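Local coordinates for protein tartronate semialdehyde reductase (PDB 1VPD) that probably reduces tartronate semialdehyde to D-glycerate with NADH or NADPH, the last step in turning galactarate into D-glycerate, at residues Thr54-Ala59 and Ile85-Lys90; Val94-Ser99 and Glu119-Pro124; Val182-Ala187 and Pro260-Val265; Arg230-Gly235 and His282-Cys287; Leu240-Leu245 and Glu267-Leu272. All blocks are in the same frame, centred on the assembly; numbering follows the deposited sequence.

Contact 1 of 5, residues Thr54-Ala59 and Ile85-Lys90; sequences TAKAIA and IIEGAK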
# COMPACT_ATOMS: atom_id res chain seq x y z
N THR A 54 -16.33 10.21 -14.11
CA THR A 54 -15.84 10.99 -12.96
C THR A 54 -16.09 10.24 -11.68
O THR A 54 -16.92 9.34 -11.62
CB THR A 54 -16.55 12.35 -12.81
OG1 THR A 54 -17.95 12.13 -12.61
CG2 THR A 54 -16.44 13.22 -14.08
N ALA A 55 -15.35 10.63 -10.65
CA ALA A 55 -15.59 10.12 -9.30
C ALA A 55 -16.99 10.48 -8.82
O ALA A 55 -17.63 9.69 -8.12
CB ALA A 55 -14.54 10.67 -8.36
N LYS A 56 -17.47 11.66 -9.18
CA LYS A 56 -18.81 12.10 -8.84
C LYS A 56 -19.85 11.12 -9.38
O LYS A 56 -20.77 10.72 -8.67
CB LYS A 56 -19.05 13.51 -9.38
CG LYS A 56 -20.53 13.97 -9.40
CD LYS A 56 -20.66 15.40 -9.88
CE LYS A 56 -22.12 15.88 -9.81
NZ LYS A 56 -22.25 17.25 -10.35
N ALA A 57 -19.70 10.73 -10.65
CA ALA A 57 -20.63 9.79 -11.27
C ALA A 57 -20.55 8.40 -10.65
O ALA A 57 -21.54 7.71 -10.53
CB ALA A 57 -20.41 9.71 -12.76
N ILE A 58 -19.35 7.99 -10.24
CA ILE A 58 -19.24 6.73 -9.52
C ILE A 58 -20.02 6.81 -8.20
O ILE A 58 -20.76 5.90 -7.87
CB ILE A 58 -17.75 6.37 -9.30
CG1 ILE A 58 -17.16 5.99 -10.67
CG2 ILE A 58 -17.61 5.22 -8.33
CD1 ILE A 58 -15.71 5.68 -10.67
N ALA A 59 -19.88 7.92 -7.49
CA ALA A 59 -20.55 8.09 -6.21
C ALA A 59 -22.07 8.17 -6.37
O ALA A 59 -22.80 7.74 -5.50
CB ALA A 59 -20.03 9.33 -5.52
N ILE A 85 -15.94 12.58 -5.28
CA ILE A 85 -16.92 11.75 -4.60
C ILE A 85 -17.96 12.60 -3.87
O ILE A 85 -19.15 12.32 -3.94
CB ILE A 85 -16.23 10.78 -3.62
CG1 ILE A 85 -15.40 9.76 -4.40
CG2 ILE A 85 -17.24 10.09 -2.71
CD1 ILE A 85 -14.50 8.88 -3.52
N ILE A 86 -17.50 13.64 -3.19
CA ILE A 86 -18.36 14.44 -2.34
C ILE A 86 -19.47 15.13 -3.14
O ILE A 86 -20.53 15.41 -2.59
CB ILE A 86 -17.54 15.44 -1.51
CG1 ILE A 86 -18.37 15.93 -0.30
CG2 ILE A 86 -17.05 16.60 -2.35
CD1 ILE A 86 -17.53 16.70 0.72
N GLU A 87 -19.22 15.40 -4.42
CA GLU A 87 -20.21 16.07 -5.28
C GLU A 87 -21.31 15.12 -5.77
O GLU A 87 -22.37 15.59 -6.23
CB GLU A 87 -19.52 16.76 -6.46
CG GLU A 87 -18.52 17.83 -6.03
CD GLU A 87 -17.91 18.61 -7.19
OE1 GLU A 87 -18.18 18.31 -8.36
OE2 GLU A 87 -17.13 19.56 -6.91
N GLY A 88 -21.09 13.80 -5.68
CA GLY A 88 -22.07 12.82 -6.12
C GLY A 88 -22.67 11.93 -5.04
O GLY A 88 -23.65 11.22 -5.29
N ALA A 89 -22.08 11.94 -3.86
CA ALA A 89 -22.43 10.99 -2.81
C ALA A 89 -23.65 11.47 -2.03
O ALA A 89 -23.66 12.57 -1.51
CB ALA A 89 -21.26 10.80 -1.84
N LYS A 90 -24.65 10.63 -1.90
CA LYS A 90 -25.76 11.01 -1.04
C LYS A 90 -25.46 10.59 0.40
O LYS A 90 -24.55 9.76 0.64
CB LYS A 90 -27.07 10.41 -1.55
CG LYS A 90 -27.15 8.90 -1.58
CD LYS A 90 -28.28 8.43 -2.54
CE LYS A 90 -27.80 7.47 -3.64
NZ LYS A 90 -27.59 8.13 -4.97
O HOH W 1 -20.29 18.93 -9.59
O HOH W 2 -25.02 8.93 -4.10

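Contact 2 of 5, residues Val94-Ser99 and Glu119-Pro124; sequences VLIDMS and EMLDAP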
# COMPACT_ATOMS: atom_id res chain seq x y z
N VAL A 94 -20.56 5.37 1.75
CA VAL A 94 -19.34 5.05 2.50
C VAL A 94 -18.14 5.08 1.57
O VAL A 94 -18.18 4.48 0.49
CB VAL A 94 -19.44 3.65 3.13
CG1 VAL A 94 -18.14 3.28 3.87
CG2 VAL A 94 -20.69 3.55 4.06
N LEU A 95 -17.07 5.76 2.00
CA LEU A 95 -15.76 5.67 1.35
C LEU A 95 -14.88 4.75 2.17
O LEU A 95 -14.72 4.97 3.38
CB LEU A 95 -15.09 7.04 1.25
CG LEU A 95 -13.61 7.06 0.83
CD1 LEU A 95 -13.42 6.52 -0.57
CD2 LEU A 95 -13.07 8.48 0.93
N ILE A 96 -14.34 3.73 1.53
CA ILE A 96 -13.30 2.88 2.10
C ILE A 96 -12.02 3.27 1.38
O ILE A 96 -11.75 2.84 0.25
CB ILE A 96 -13.61 1.38 1.95
CG1 ILE A 96 -14.96 1.03 2.58
CG2 ILE A 96 -12.53 0.51 2.61
CD1 ILE A 96 -15.33 -0.41 2.40
N ASP A 97 -11.23 4.12 2.01
CA ASP A 97 -9.95 4.50 1.41
C ASP A 97 -8.91 3.48 1.83
O ASP A 97 -8.61 3.34 3.02
CB ASP A 97 -9.53 5.91 1.82
CG ASP A 97 -8.23 6.35 1.17
OD1 ASP A 97 -7.89 5.82 0.07
OD2 ASP A 97 -7.51 7.22 1.71
N MSE A 98 -8.37 2.76 0.86
CA MSE A 98 -7.37 1.73 1.08
C MSE A 98 -5.96 2.21 0.74
O MSE A 98 -5.00 1.43 0.78
CB MSE A 98 -7.75 0.47 0.30
CG MSE A 98 -9.16 -0.04 0.73
SE MSE A 98 -9.71 -1.74 0.00
CE MSE A 98 -8.90 -2.91 1.32
N SER A 99 -5.83 3.50 0.47
CA SER A 99 -4.54 4.16 0.24
C SER A 99 -3.75 4.24 1.53
O SER A 99 -4.31 4.31 2.63
CB SER A 99 -4.77 5.59 -0.27
OG SER A 99 -5.72 5.64 -1.33
N GLU A 119 -19.76 8.55 5.17
CA GLU A 119 -18.98 7.82 6.16
C GLU A 119 -17.65 7.41 5.54
O GLU A 119 -17.51 7.40 4.33
CB GLU A 119 -19.69 6.53 6.56
CG GLU A 119 -21.15 6.70 6.95
CD GLU A 119 -21.36 7.06 8.39
OE1 GLU A 119 -20.38 7.37 9.12
OE2 GLU A 119 -22.55 7.05 8.79
N MSE A 120 -16.68 7.05 6.39
CA MSE A 120 -15.34 6.71 5.89
C MSE A 120 -14.62 5.71 6.78
O MSE A 120 -14.69 5.80 8.02
CB MSE A 120 -14.48 7.96 5.74
CG MSE A 120 -13.10 7.69 5.16
SE MSE A 120 -12.13 9.33 4.93
CE MSE A 120 -10.40 8.67 4.49
N LEU A 121 -13.98 4.73 6.15
CA LEU A 121 -13.00 3.87 6.80
C LEU A 121 -11.64 4.13 6.15
O LEU A 121 -11.56 4.30 4.93
CB LEU A 121 -13.32 2.39 6.63
CG LEU A 121 -14.67 1.86 7.12
CD1 LEU A 121 -14.84 0.42 6.69
CD2 LEU A 121 -14.73 2.01 8.61
N ASP A 122 -10.58 4.12 6.96
CA ASP A 122 -9.22 4.05 6.44
C ASP A 122 -8.72 2.62 6.57
O ASP A 122 -8.52 2.13 7.68
CB ASP A 122 -8.25 5.08 7.06
CG ASP A 122 -8.02 4.92 8.55
OD1 ASP A 122 -9.00 4.81 9.34
OD2 ASP A 122 -6.87 4.97 9.06
N ALA A 123 -8.59 1.94 5.43
CA ALA A 123 -8.30 0.51 5.37
C ALA A 123 -7.11 0.18 4.46
O ALA A 123 -7.26 -0.55 3.47
CB ALA A 123 -9.54 -0.25 4.90
N PRO A 124 -5.93 0.71 4.78
CA PRO A 124 -4.72 0.38 4.03
C PRO A 124 -4.35 -1.09 4.18
O PRO A 124 -4.88 -1.83 5.04
CB PRO A 124 -3.65 1.30 4.64
CG PRO A 124 -4.14 1.60 6.01
CD PRO A 124 -5.65 1.65 5.89

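Contact 3 of 5, residues Val182-Ala187 and Pro260-Val265; sequences VALNIA and PLTAAV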
# COMPACT_ATOMS: atom_id res chain seq x y z
N VAL A 182 8.54 -3.13 7.23
CA VAL A 182 8.90 -3.59 5.90
C VAL A 182 10.22 -2.97 5.45
O VAL A 182 11.10 -3.68 4.94
CB VAL A 182 7.77 -3.33 4.89
CG1 VAL A 182 8.22 -3.68 3.48
CG2 VAL A 182 6.52 -4.15 5.26
N ALA A 183 10.38 -1.66 5.63
CA ALA A 183 11.61 -1.00 5.22
C ALA A 183 12.80 -1.59 5.96
O ALA A 183 13.81 -1.88 5.34
CB ALA A 183 11.56 0.49 5.45
N LEU A 184 12.68 -1.75 7.27
CA LEU A 184 13.80 -2.24 8.08
C LEU A 184 14.11 -3.71 7.79
O LEU A 184 15.26 -4.08 7.76
CB LEU A 184 13.54 -2.00 9.56
CG LEU A 184 13.49 -0.51 9.94
CD1 LEU A 184 13.10 -0.32 11.38
CD2 LEU A 184 14.84 0.15 9.68
N ASN A 185 13.09 -4.54 7.55
CA ASN A 185 13.31 -5.95 7.25
C ASN A 185 14.05 -6.07 5.91
O ASN A 185 14.91 -6.93 5.77
CB ASN A 185 12.01 -6.74 7.19
CG ASN A 185 11.41 -7.05 8.57
OD1 ASN A 185 11.88 -6.52 9.61
ND2 ASN A 185 10.38 -7.93 8.59
N ILE A 186 13.72 -5.21 4.94
CA ILE A 186 14.42 -5.22 3.67
C ILE A 186 15.86 -4.76 3.85
O ILE A 186 16.80 -5.38 3.32
CB ILE A 186 13.71 -4.35 2.60
CG1 ILE A 186 12.36 -4.95 2.22
CG2 ILE A 186 14.59 -4.22 1.35
CD1 ILE A 186 11.52 -4.01 1.36
N ALA A 187 16.04 -3.66 4.57
CA ALA A 187 17.38 -3.13 4.84
C ALA A 187 18.24 -4.16 5.58
O ALA A 187 19.41 -4.35 5.25
CB ALA A 187 17.32 -1.84 5.59
N PRO A 260 14.87 5.77 15.38
CA PRO A 260 16.24 5.85 14.86
C PRO A 260 16.51 5.02 13.61
O PRO A 260 17.20 5.51 12.68
CB PRO A 260 17.10 5.36 16.04
CG PRO A 260 16.16 4.46 16.84
CD PRO A 260 14.82 5.16 16.73
N LEU A 261 16.02 3.79 13.56
CA LEU A 261 16.36 2.93 12.42
C LEU A 261 15.62 3.40 11.16
O LEU A 261 16.20 3.44 10.08
CB LEU A 261 16.10 1.47 12.73
CG LEU A 261 16.88 0.95 13.94
CD1 LEU A 261 16.50 -0.51 14.17
CD2 LEU A 261 18.40 1.07 13.79
N THR A 262 14.37 3.80 11.32
CA THR A 262 13.59 4.39 10.24
C THR A 262 14.25 5.66 9.73
O THR A 262 14.37 5.88 8.52
CB THR A 262 12.14 4.69 10.72
OG1 THR A 262 11.46 3.47 11.07
CG2 THR A 262 11.33 5.30 9.61
N ALA A 263 14.71 6.51 10.65
CA ALA A 263 15.41 7.74 10.25
C ALA A 263 16.64 7.40 9.41
O ALA A 263 16.90 8.06 8.38
CB ALA A 263 15.77 8.57 11.44
N ALA A 264 17.39 6.37 9.80
CA ALA A 264 18.56 5.94 9.03
C ALA A 264 18.17 5.40 7.66
O ALA A 264 18.78 5.78 6.65
CB ALA A 264 19.37 4.91 9.78
N VAL A 265 17.17 4.53 7.60
CA VAL A 265 16.78 3.95 6.30
C VAL A 265 16.18 5.01 5.37
O VAL A 265 16.40 4.97 4.16
CB VAL A 265 15.89 2.72 6.49
CG1 VAL A 265 15.34 2.24 5.16
CG2 VAL A 265 16.70 1.63 7.17

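Contact 4 of 5, residues Arg230-Gly235 and His282-Cys287; sequences RNFKPG and HSALAC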
# COMPACT_ATOMS: atom_id res chain seq x y z
N ARG A 230 18.36 -9.83 -9.90
CA ARG A 230 18.49 -8.47 -10.41
C ARG A 230 17.15 -7.97 -10.97
O ARG A 230 17.11 -7.23 -11.96
CB ARG A 230 19.61 -8.36 -11.46
CG ARG A 230 20.89 -9.16 -11.11
CD ARG A 230 21.42 -8.88 -9.69
NE ARG A 230 21.80 -7.49 -9.53
CZ ARG A 230 22.08 -6.92 -8.36
NH1 ARG A 230 21.97 -7.61 -7.23
NH2 ARG A 230 22.48 -5.66 -8.32
N ASN A 231 16.07 -8.39 -10.34
CA ASN A 231 14.73 -7.95 -10.70
C ASN A 231 14.26 -6.89 -9.71
O ASN A 231 13.83 -7.23 -8.61
CB ASN A 231 13.77 -9.12 -10.68
CG ASN A 231 12.32 -8.70 -10.87
OD1 ASN A 231 12.03 -7.58 -11.34
ND2 ASN A 231 11.41 -9.57 -10.47
N PHE A 232 14.35 -5.62 -10.11
CA PHE A 232 13.92 -4.50 -9.25
C PHE A 232 12.69 -3.79 -9.81
O PHE A 232 12.47 -2.60 -9.55
CB PHE A 232 15.09 -3.54 -9.05
CG PHE A 232 16.32 -4.19 -8.46
CD1 PHE A 232 16.36 -4.53 -7.13
CD2 PHE A 232 17.43 -4.47 -9.26
CE1 PHE A 232 17.50 -5.13 -6.59
CE2 PHE A 232 18.55 -5.07 -8.73
CZ PHE A 232 18.59 -5.40 -7.40
N LYS A 233 11.88 -4.52 -10.56
CA LYS A 233 10.65 -3.98 -11.11
C LYS A 233 9.55 -3.87 -10.05
O LYS A 233 9.26 -4.84 -9.36
CB LYS A 233 10.14 -4.88 -12.24
CG LYS A 233 8.92 -4.34 -12.96
CD LYS A 233 8.33 -5.36 -13.95
CE LYS A 233 7.13 -4.74 -14.68
NZ LYS A 233 6.57 -5.70 -15.67
N PRO A 234 8.93 -2.71 -9.90
CA PRO A 234 7.81 -2.61 -8.95
C PRO A 234 6.64 -3.50 -9.36
O PRO A 234 6.37 -3.65 -10.55
CB PRO A 234 7.39 -1.14 -9.01
CG PRO A 234 8.39 -0.45 -9.80
CD PRO A 234 9.22 -1.44 -10.56
N GLY A 235 5.95 -4.11 -8.41
CA GLY A 235 6.29 -4.06 -6.99
C GLY A 235 5.90 -2.73 -6.37
O GLY A 235 4.93 -2.08 -6.79
N HIS A 282 11.23 -1.57 -3.86
CA HIS A 282 12.00 -1.32 -2.65
C HIS A 282 13.06 -2.37 -2.26
O HIS A 282 13.92 -2.08 -1.42
CB HIS A 282 11.14 -0.91 -1.44
CG HIS A 282 10.01 -1.82 -1.07
ND1 HIS A 282 9.59 -2.94 -1.77
CD2 HIS A 282 9.16 -1.71 -0.02
CE1 HIS A 282 8.54 -3.48 -1.15
NE2 HIS A 282 8.28 -2.75 -0.08
N SER A 283 13.05 -3.52 -2.93
CA SER A 283 14.17 -4.46 -2.90
C SER A 283 15.48 -3.78 -3.33
O SER A 283 16.57 -4.24 -2.97
CB SER A 283 13.88 -5.71 -3.76
OG SER A 283 13.58 -5.36 -5.10
N ALA A 284 15.39 -2.68 -4.08
CA ALA A 284 16.57 -1.91 -4.49
C ALA A 284 17.30 -1.24 -3.32
O ALA A 284 18.39 -0.69 -3.49
CB ALA A 284 16.22 -0.90 -5.57
N LEU A 285 16.74 -1.30 -2.12
CA LEU A 285 17.54 -0.96 -0.95
C LEU A 285 18.81 -1.78 -0.92
O LEU A 285 19.84 -1.32 -0.43
CB LEU A 285 16.76 -1.21 0.34
CG LEU A 285 16.03 -0.07 0.99
CD1 LEU A 285 15.10 -0.65 2.05
CD2 LEU A 285 17.01 0.93 1.59
N ALA A 286 18.78 -3.00 -1.45
CA ALA A 286 19.99 -3.82 -1.55
C ALA A 286 21.10 -3.13 -2.33
O ALA A 286 22.28 -3.25 -1.98
CB ALA A 286 19.69 -5.20 -2.15
N CYS A 287 20.72 -2.38 -3.36
CA CYS A 287 21.69 -1.69 -4.22
C CYS A 287 22.47 -0.62 -3.46
O CYS A 287 23.63 -0.35 -3.78
CB CYS A 287 21.02 -1.13 -5.47
SG CYS A 287 20.04 -2.34 -6.38

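Contact 5 of 5, residues Leu240-Leu245 and Glu267-Leu272; sequences LHIKDL and EMMQAL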
# COMPACT_ATOMS: atom_id res chain seq x y z
N LEU A 240 7.40 5.77 -3.24
CA LEU A 240 6.23 5.58 -2.38
C LEU A 240 6.62 5.21 -0.95
O LEU A 240 6.02 5.70 0.00
CB LEU A 240 5.26 4.55 -2.95
CG LEU A 240 4.62 4.98 -4.26
CD1 LEU A 240 3.82 3.80 -4.83
CD2 LEU A 240 3.73 6.19 -4.06
N HIS A 241 7.65 4.38 -0.79
CA HIS A 241 8.09 4.01 0.55
C HIS A 241 8.69 5.23 1.26
O HIS A 241 8.50 5.37 2.46
CB HIS A 241 9.04 2.81 0.55
CG HIS A 241 8.88 1.95 1.77
ND1 HIS A 241 9.10 0.59 1.75
CD2 HIS A 241 8.53 2.26 3.04
CE1 HIS A 241 8.87 0.10 2.97
NE2 HIS A 241 8.54 1.10 3.77
N ILE A 242 9.35 6.13 0.52
CA ILE A 242 9.83 7.38 1.08
C ILE A 242 8.68 8.19 1.68
O ILE A 242 8.79 8.70 2.79
CB ILE A 242 10.61 8.23 0.01
CG1 ILE A 242 11.99 7.61 -0.23
CG2 ILE A 242 10.73 9.68 0.46
CD1 ILE A 242 12.77 8.18 -1.42
N LYS A 243 7.58 8.29 0.95
CA LYS A 243 6.38 8.99 1.45
C LYS A 243 5.86 8.35 2.73
O LYS A 243 5.53 9.07 3.69
CB LYS A 243 5.32 9.06 0.34
CG LYS A 243 3.92 9.49 0.76
CD LYS A 243 3.02 8.34 1.18
CE LYS A 243 2.82 7.28 0.09
NZ LYS A 243 1.83 6.21 0.50
N ASP A 244 5.82 7.02 2.77
CA ASP A 244 5.37 6.32 3.98
C ASP A 244 6.32 6.58 5.15
O ASP A 244 5.87 6.82 6.26
CB ASP A 244 5.24 4.82 3.77
CG ASP A 244 4.06 4.44 2.90
OD1 ASP A 244 3.07 5.22 2.78
OD2 ASP A 244 4.08 3.35 2.28
N LEU A 245 7.63 6.52 4.92
CA LEU A 245 8.56 6.80 6.02
C LEU A 245 8.50 8.26 6.47
O LEU A 245 8.65 8.53 7.67
CB LEU A 245 10.00 6.39 5.70
CG LEU A 245 10.25 4.91 5.38
CD1 LEU A 245 11.76 4.65 5.46
CD2 LEU A 245 9.48 3.96 6.31
N GLU A 267 17.34 8.04 5.08
CA GLU A 267 18.48 8.68 4.43
C GLU A 267 19.05 7.77 3.34
O GLU A 267 19.51 8.27 2.31
CB GLU A 267 19.55 9.10 5.43
CG GLU A 267 19.05 10.15 6.44
CD GLU A 267 18.39 11.36 5.80
OE1 GLU A 267 19.04 11.96 4.90
OE2 GLU A 267 17.24 11.70 6.19
N MSE A 268 19.03 6.46 3.56
CA MSE A 268 19.43 5.51 2.52
C MSE A 268 18.52 5.64 1.28
O MSE A 268 19.02 5.64 0.13
CB MSE A 268 19.37 4.05 3.02
CG MSE A 268 20.26 3.77 4.21
SE MSE A 268 20.11 1.91 4.71
CE MSE A 268 20.98 2.11 6.45
N MSE A 269 17.22 5.73 1.52
CA MSE A 269 16.27 5.91 0.43
C MSE A 269 16.46 7.25 -0.28
O MSE A 269 16.32 7.31 -1.52
CB MSE A 269 14.84 5.73 0.92
CG MSE A 269 14.51 4.30 1.33
SE MSE A 269 12.60 4.15 1.57
CE MSE A 269 12.59 2.26 2.11
N GLN A 270 16.84 8.31 0.45
CA GLN A 270 17.19 9.59 -0.21
C GLN A 270 18.38 9.41 -1.16
O GLN A 270 18.38 9.93 -2.29
CB GLN A 270 17.44 10.71 0.81
CG GLN A 270 16.19 11.09 1.59
CD GLN A 270 15.16 11.85 0.75
OE1 GLN A 270 15.52 12.53 -0.23
NE2 GLN A 270 13.88 11.71 1.12
N ALA A 271 19.39 8.66 -0.73
CA ALA A 271 20.53 8.38 -1.58
C ALA A 271 20.11 7.60 -2.83
O ALA A 271 20.57 7.91 -3.94
CB ALA A 271 21.62 7.63 -0.80
N LEU A 272 19.24 6.59 -2.65
CA LEU A 272 18.75 5.79 -3.78
C LEU A 272 17.98 6.64 -4.78
O LEU A 272 18.19 6.51 -6.00
CB LEU A 272 17.90 4.63 -3.28
CG LEU A 272 18.70 3.50 -2.65
CD1 LEU A 272 17.81 2.57 -1.89
CD2 LEU A 272 19.52 2.74 -3.71

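Contact 1 of 5, residues Thr54-Ala59 and Ile85-Lys90
K56 stretches along the backbone of E87 and G88: its CG stands anti to the backbone N (chi1 165°), and the extended chain beyond it forms a straight rod of methylenes. CG rests near G88 N and CA, CD meets E87 CB at 3.9 Å, and CE comes within 3.6 Å of E87 O. The E87 side chain, also extended beyond CG, crosses this rod at about a right angle. The two charges therefore pass without touching, K56 NZ and E87 OE1 being 4.7 Å apart, and a single water fills the gap by accepting from NZ and donating to OE1. On the buried side, I85 turns its CB away from the opposite helix, but chi1 of -68° spreads both branches back to it: CG2 lies 4.0 Å from A59 CB, and CG1 lies 4.2 Å from A55 CB. The A59 methyl also presses on I85 O and on A89 CB. Between the two sides, G88 has no side chain to hold the backbones apart, and its CA sits 3.5 Å from K56 O in a nearly straight CA-H...O contact (175°). T54 caps the helix from its N-cap position, where OG1 accepts from A57 N at 3.0 Å. A second water is gripped four times, donating to A59 O and G88 O and accepting from K90 N and K90 NZ. The chemistry thus splits by depth: alanine methyls and the I85 branches close the inner side against I65 of strand 64-67, while at the outer rim water relays polar links that the protein atoms do not make directly.

Contact 2 of 5, residues Val94-Ser99 and Glu119-Pro124
M120 runs fully extended beside strand 94-97. With CG anti to the backbone N (chi1 -177°), CB lies 3.8 Å from L95 O and CG 3.6 Å from that same oxygen; SE then passes L95 CD2 at 4.2 Å, and CE ends 3.9 Å from D97 CB. L95 and M120 lie side by side and point the same way, as do I96 and L121 on the other face of the sheet. Four backbone bonds join the strands in parallel register. The one from L95 N to E119 O, 2.9 Å long, is almost straight at the hydrogen (175°), yet its donor stands above the carbonyl plane. The last, from A123 N to D97 O at 2.8 Å, carries the pairing to the strand ends. There M98 folds its chain around A123 O, with CG 3.4 Å away; this buried oxygen has no hydrogen-bond partner in the model. S99 N donates to D97 OD1 from above the carboxylate plane, closing an Asx turn, and S99 OG adds a bond on the syn lone pair at 2.6 Å; T67 OG1 is a further partner. D122 directs its carboxylate elsewhere, to G169 N and N172 N. Beyond it, P124 packs near K175, the predicted catalytic lysine. Adjacent parallel strands joined through helix 103-114 are the beta-alpha-beta crossover of a Rossmann-type nucleotide-binding domain, whose strand 119-126 here leads to P124 beside that lysine.

Contact 3 of 5, residues Val182-Ala187 and Pro260-Val265
Two helices of the all-helical C-terminal part of this HIBADH-related enzyme meet here, the long helix 170-198 and helix 260-274, crossing steeply at 69° with 9.9 Å between the axes of the two short segments. L184 buries the most surface. Its CG is anti to the carbonyl carbon, which sends the forked end across the gap onto one turn of the partner helix. CD2 bears on V265 CG2 at 3.5 Å, tighter than usual for two carbons, and touches L261 CB at 3.6 Å. The other branch, CD1, reaches the same L261 CB at 3.7 Å and lies 4.1 Å from T262 OG1, so the fork straddles the base of L261 at about a right angle. V265 answers with both methyls: CG2, anti to its carbonyl carbon, also meets A187 CB at 3.9 Å, while CG1 lies 4.2 Å from A183 CB. The alanines one turn apart leave room for this branched residue, and the contact is almost entirely apolar packing. Helix 238-255 packs against both partners, with H241 against A183 and L245 against T262, while helix 218-228 covers the 182-187 turn at N185 and I186.

Contact 4 of 5, residues Arg230-Gly235 and His282-Cys287
F232 holds CG anti to its carbonyl carbon (chi1 -57°), a torsion that swings the ring from the loop onto the 3-10 turn 282-284 and C287 just beyond it. C287 uses the same kind of rotamer and lifts SG over one ring face, 3.5 Å from F232 CZ and 3.9 Å from the ring centroid, 25° off the normal and displaced toward the rim: a sulfur-aromatic contact. S283 takes the crowded position instead, OG between its backbone N and carbonyl carbon (chi1 57°). This places OG at the ring edge, near the plane, 3.5 Å from F232 CD1, where it is bonded to D281 OD2. The A284 methyl adds a touch, its CB 4.0 Å from F232 CD1. The loop is shaped by two motifs in succession: a Schellman motif, in which R230 ends helix 218-228 with positive phi, and an Asx turn, in which N231 OD1 accepts from K233 N at 3.2 Å. R230 curls back so that the tip of the ring, F232 CZ, points at the centre of its guanidinium face, 3.9 Å above that plane. The same guanidinium is fixed by a salt bridge from NH1 to E290 OE2. Further along, a cis peptide precedes G235, whose N bonds to E129 OE1.

Contact 5 of 5, residues Leu240-Leu245 and Glu267-Leu272
Helices 238-255 and 260-274 run roughly antiparallel here, their short segments inclined at 151° and 10.1 Å apart at the axes. The selenomethionine M269 fills the gap. Its CG is anti to the carbonyl carbon (chi1 -68°) and the rest is extended, so the chain slides past I242 in the reverse direction: I242 CG1 lies 3.6 Å from M269 CB, and I242 CD1 reaches M269 O at 3.7 Å. Further out, L245 CD1 meets SE at 4.0 Å, coming across the chain at about a right angle. The terminal methyl, CE, then settles over one face of the H241 imidazole in a CH-pi contact, nearest H241 CG at 3.7 Å and 4.0 Å from the centroid, 22° off the normal. The ring is held at its far end by a hydrogen bond between H241 NE2 and Q179 O. At the rim, Q270 bends at chi2 and brings NE2 3.8 Å from I242 CG2, a plain touch. On the opposite side of helix 238-255, K243 NZ bridges to D244 OD1 at 2.8 Å and also bonds S100 O; both K243 and S100 are predicted to bind NAD. Helix 170-198 backs the pair, with A183 packing on L245 and M269, while L285 of helix 285-293 closes on M269 and the H282 ring meets that of H241.

How the contacts relate
Contacts 1 and 2 belong to the nucleotide-binding domain and touch through I85 and L95; contacts 3, 4 and 5 form one cluster in the helical domain. Contacts 2 to 5 are buried; contact 1, 24 Å from the chain's centre, is only partly so and adds waters at its rim to apolar packing. Contact 2, within the sheet, depends on backbone hydrogen bonds. In the helical cluster side chains do the work: methyl packing in contact 3, a ring edged by serine and faced by sulfur in contact 4, a methyl over imidazole in contact 5. Contacts 3 and 5 share helix 260-274. Across the domains, contacts 2 and 5 approach to about 6 Å between nearest atoms.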